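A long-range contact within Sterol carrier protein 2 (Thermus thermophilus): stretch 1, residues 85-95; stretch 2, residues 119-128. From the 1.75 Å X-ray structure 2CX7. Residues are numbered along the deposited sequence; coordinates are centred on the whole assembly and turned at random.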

# COMPACT_ATOMS: atom_id res chain seq x y z
N GLU A 85 -5.32 -8.13 -7.59
CA GLU A 85 -6.42 -7.48 -8.28
C GLU A 85 -6.36 -5.97 -8.12
O GLU A 85 -6.50 -5.23 -9.10
N VAL A 86 -6.12 -5.50 -6.90
CA VAL A 86 -6.06 -4.06 -6.65
C VAL A 86 -4.89 -3.39 -7.34
O VAL A 86 -5.07 -2.41 -8.07
N LEU A 87 -3.70 -3.92 -7.13
CA LEU A 87 -2.50 -3.33 -7.71
C LEU A 87 -2.40 -3.51 -9.21
O LEU A 87 -1.46 -3.03 -9.84
N GLU A 88 -3.39 -4.19 -9.79
CA GLU A 88 -3.46 -4.42 -11.23
C GLU A 88 -4.70 -3.75 -11.86
O GLU A 88 -5.00 -3.94 -13.05
N GLY A 89 -5.42 -2.98 -11.05
CA GLY A 89 -6.58 -2.25 -11.53
C GLY A 89 -7.89 -3.00 -11.74
O GLY A 89 -8.85 -2.42 -12.27
N ARG A 90 -7.95 -4.26 -11.33
CA ARG A 90 -9.16 -5.06 -11.49
C ARG A 90 -10.14 -4.91 -10.33
O ARG A 90 -11.27 -5.38 -10.40
N LEU A 91 -9.69 -4.26 -9.26
CA LEU A 91 -10.53 -4.04 -8.09
C LEU A 91 -10.29 -2.62 -7.57
O LEU A 91 -9.16 -2.24 -7.30
N GLU A 92 -11.36 -1.84 -7.47
CA GLU A 92 -11.28 -0.45 -7.00
C GLU A 92 -10.97 -0.47 -5.50
O GLU A 92 -11.68 -1.10 -4.72
N PRO A 93 -9.91 0.24 -5.08
CA PRO A 93 -9.52 0.26 -3.66
C PRO A 93 -10.46 0.80 -2.58
O PRO A 93 -10.58 0.21 -1.51
N LEU A 94 -11.13 1.92 -2.84
CA LEU A 94 -12.01 2.46 -1.80
C LEU A 94 -13.14 1.49 -1.47
O LEU A 94 -13.44 1.25 -0.30
N SER A 95 -13.77 0.93 -2.49
CA SER A 95 -14.85 -0.02 -2.26
C SER A 95 -14.32 -1.30 -1.63
O SER A 95 -14.99 -1.91 -0.82
N ALA A 119 -5.11 7.85 -1.42
CA ALA A 119 -5.21 6.39 -1.49
C ALA A 119 -5.41 5.96 -2.95
O ALA A 119 -4.77 5.02 -3.43
N GLN A 120 -6.30 6.65 -3.65
CA GLN A 120 -6.55 6.34 -5.05
C GLN A 120 -5.26 6.50 -5.85
O GLN A 120 -4.94 5.67 -6.71
N GLU A 121 -4.50 7.55 -5.55
CA GLU A 121 -3.24 7.77 -6.26
C GLU A 121 -2.17 6.73 -5.90
O GLU A 121 -1.43 6.28 -6.77
N LEU A 122 -2.10 6.36 -4.62
CA LEU A 122 -1.13 5.35 -4.19
C LEU A 122 -1.32 4.11 -5.04
O LEU A 122 -0.35 3.51 -5.53
N VAL A 123 -2.58 3.72 -5.20
CA VAL A 123 -2.91 2.53 -5.98
C VAL A 123 -2.64 2.73 -7.47
O VAL A 123 -2.10 1.83 -8.13
N LYS A 124 -3.02 3.88 -8.01
CA LYS A 124 -2.79 4.15 -9.43
C LYS A 124 -1.30 4.11 -9.73
O LYS A 124 -0.89 3.60 -10.77
N VAL A 125 -0.48 4.65 -8.83
CA VAL A 125 0.97 4.64 -9.04
C VAL A 125 1.52 3.21 -8.97
O VAL A 125 2.38 2.83 -9.77
N ALA A 126 1.03 2.43 -8.01
CA ALA A 126 1.49 1.05 -7.84
C ALA A 126 1.30 0.29 -9.15
O ALA A 126 2.16 -0.49 -9.56
N ARG A 127 0.16 0.52 -9.79
CA ARG A 127 -0.18 -0.14 -11.04
C ARG A 127 0.84 0.12 -12.16
O ARG A 127 1.02 -0.72 -13.04
N GLU A 128 1.50 1.28 -12.11
CA GLU A 128 2.47 1.66 -13.13
C GLU A 128 3.91 1.25 -12.84
O GLU A 128 4.83 1.58 -13.61

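What fills the apolar seam between the stretches? Val 123, chi1 t, points toward stretch 1 and reaches two partners: its CG1 lies 3.9 Å from Val 86 CG1, and its CG2 lies 3.8 Å from Pro 93 CB. Val 86 is also t. One turn further along the helix, Ala 126 CB meets Leu 87 CD2 at 3.6 Å, the leucine being m, t. At the other end, Leu 94, also m, t, brings CD2 to 4.4 Å from Ala 119 CB, a looser contact.

How does Arg 127 cross the turn? Its chain (m, t, p) runs along the type I turn from Val 86 to Gly 89, with CG 3.2 Å from Leu 87 O. Gly 89 CA lies over one face of the guanidinium, 3.5 Å from Arg 127 NE. A CB on Gly 89 would clash with Arg 127 CZ, and its positive phi also favours glycine.

Where are the polar partners? No direct hydrogen bond joins the stretches; one water does, donating to Glu 92 OE2 (2.6 Å) and accepting from Gln 120 NE2 (2.6 Å). The Glu 92 carboxylate also caps the following helix, where OE1 accepts from Ser 95 N (2.8 Å) and OE2 from Leu 94 N (2.9 Å).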

# COMPACT_ATOMS: atom_id res chain seq x y z
CB GLU A 85 -7.75 -8.00 -7.75
CG GLU A 85 -8.07 -9.39 -8.23
CD GLU A 85 -8.79 -10.20 -7.19
OE1 GLU A 85 -9.54 -9.61 -6.39
OE2 GLU A 85 -8.62 -11.44 -7.20
CB VAL A 86 -5.98 -3.75 -5.12
CG1 VAL A 86 -5.77 -2.24 -4.89
CG2 VAL A 86 -7.27 -4.18 -4.44
CB LEU A 87 -1.25 -3.90 -7.02
CG LEU A 87 -1.24 -3.68 -5.50
CD1 LEU A 87 0.03 -4.27 -4.91
CD2 LEU A 87 -1.33 -2.19 -5.17
CB GLU A 88 -3.47 -5.92 -11.52
CG GLU A 88 -2.09 -6.55 -11.46
CD GLU A 88 -2.12 -8.06 -11.38
OE1 GLU A 88 -3.03 -8.68 -11.97
OE2 GLU A 88 -1.23 -8.64 -10.72
CB ARG A 90 -8.82 -6.54 -11.65
CG ARG A 90 -8.13 -6.89 -12.97
CD ARG A 90 -7.86 -8.39 -13.04
NE ARG A 90 -6.77 -8.80 -12.17
CZ ARG A 90 -6.63 -10.02 -11.66
NH1 ARG A 90 -7.52 -10.97 -11.93
NH2 ARG A 90 -5.58 -10.31 -10.90
CB LEU A 91 -10.21 -5.07 -7.00
CG LEU A 91 -10.95 -4.96 -5.67
CD1 LEU A 91 -12.45 -5.07 -5.89
CD2 LEU A 91 -10.48 -6.08 -4.74
CB GLU A 92 -12.61 0.26 -7.32
CG GLU A 92 -12.57 1.77 -7.24
CD GLU A 92 -12.63 2.28 -5.82
OE1 GLU A 92 -13.59 1.94 -5.12
OE2 GLU A 92 -11.72 3.03 -5.42
CB PRO A 93 -8.17 0.99 -3.68
CG PRO A 93 -8.29 1.91 -4.85
CD PRO A 93 -8.98 1.05 -5.89
CB LEU A 94 -12.57 3.81 -2.24
CG LEU A 94 -11.49 4.87 -2.49
CD1 LEU A 94 -12.16 6.20 -2.84
CD2 LEU A 94 -10.63 5.03 -1.25
CB SER A 95 -15.58 -0.34 -3.56
OG SER A 95 -16.46 0.73 -3.89
CB ALA A 119 -6.37 5.89 -0.62
CB GLN A 120 -7.65 7.26 -5.61
CG GLN A 120 -9.03 7.01 -5.04
CD GLN A 120 -10.03 8.07 -5.46
OE1 GLN A 120 -9.86 9.26 -5.19
NE2 GLN A 120 -11.09 7.64 -6.14
CB GLU A 121 -2.70 9.19 -5.99
CG GLU A 121 -3.45 10.31 -6.71
CD GLU A 121 -3.49 10.13 -8.22
OE1 GLU A 121 -2.57 9.49 -8.77
OE2 GLU A 121 -4.43 10.64 -8.86
CB LEU A 122 -1.35 4.98 -2.72
CG LEU A 122 -0.75 5.87 -1.63
CD1 LEU A 122 -1.24 5.42 -0.26
CD2 LEU A 122 0.78 5.81 -1.69
CB VAL A 123 -4.37 2.13 -5.73
CG1 VAL A 123 -4.78 1.02 -6.69
CG2 VAL A 123 -4.51 1.64 -4.28
CB LYS A 124 -3.36 5.52 -9.83
CG LYS A 124 -4.88 5.58 -9.91
CD LYS A 124 -5.34 6.95 -10.36
CE LYS A 124 -6.86 7.04 -10.48
NZ LYS A 124 -7.27 8.41 -10.86
CB VAL A 125 1.70 5.54 -8.00
CG1 VAL A 125 3.22 5.30 -8.05
CG2 VAL A 125 1.40 7.00 -8.30
CB ALA A 126 0.71 0.38 -6.72
CB ARG A 127 -1.58 0.29 -11.50
CG ARG A 127 -2.71 -0.21 -10.58
CD ARG A 127 -4.02 0.53 -10.84
NE ARG A 127 -4.44 0.45 -12.24
CZ ARG A 127 -5.51 1.07 -12.74
NH1 ARG A 127 -6.28 1.82 -11.95
NH2 ARG A 127 -5.81 0.95 -14.02
CB GLU A 128 2.40 3.18 -13.37
CG GLU A 128 1.01 3.67 -13.73
CD GLU A 128 0.47 3.04 -15.02
OE1 GLU A 128 -0.75 3.16 -15.27
OE2 GLU A 128 1.26 2.43 -15.77
O HOH W 1 -11.49 5.15 -6.89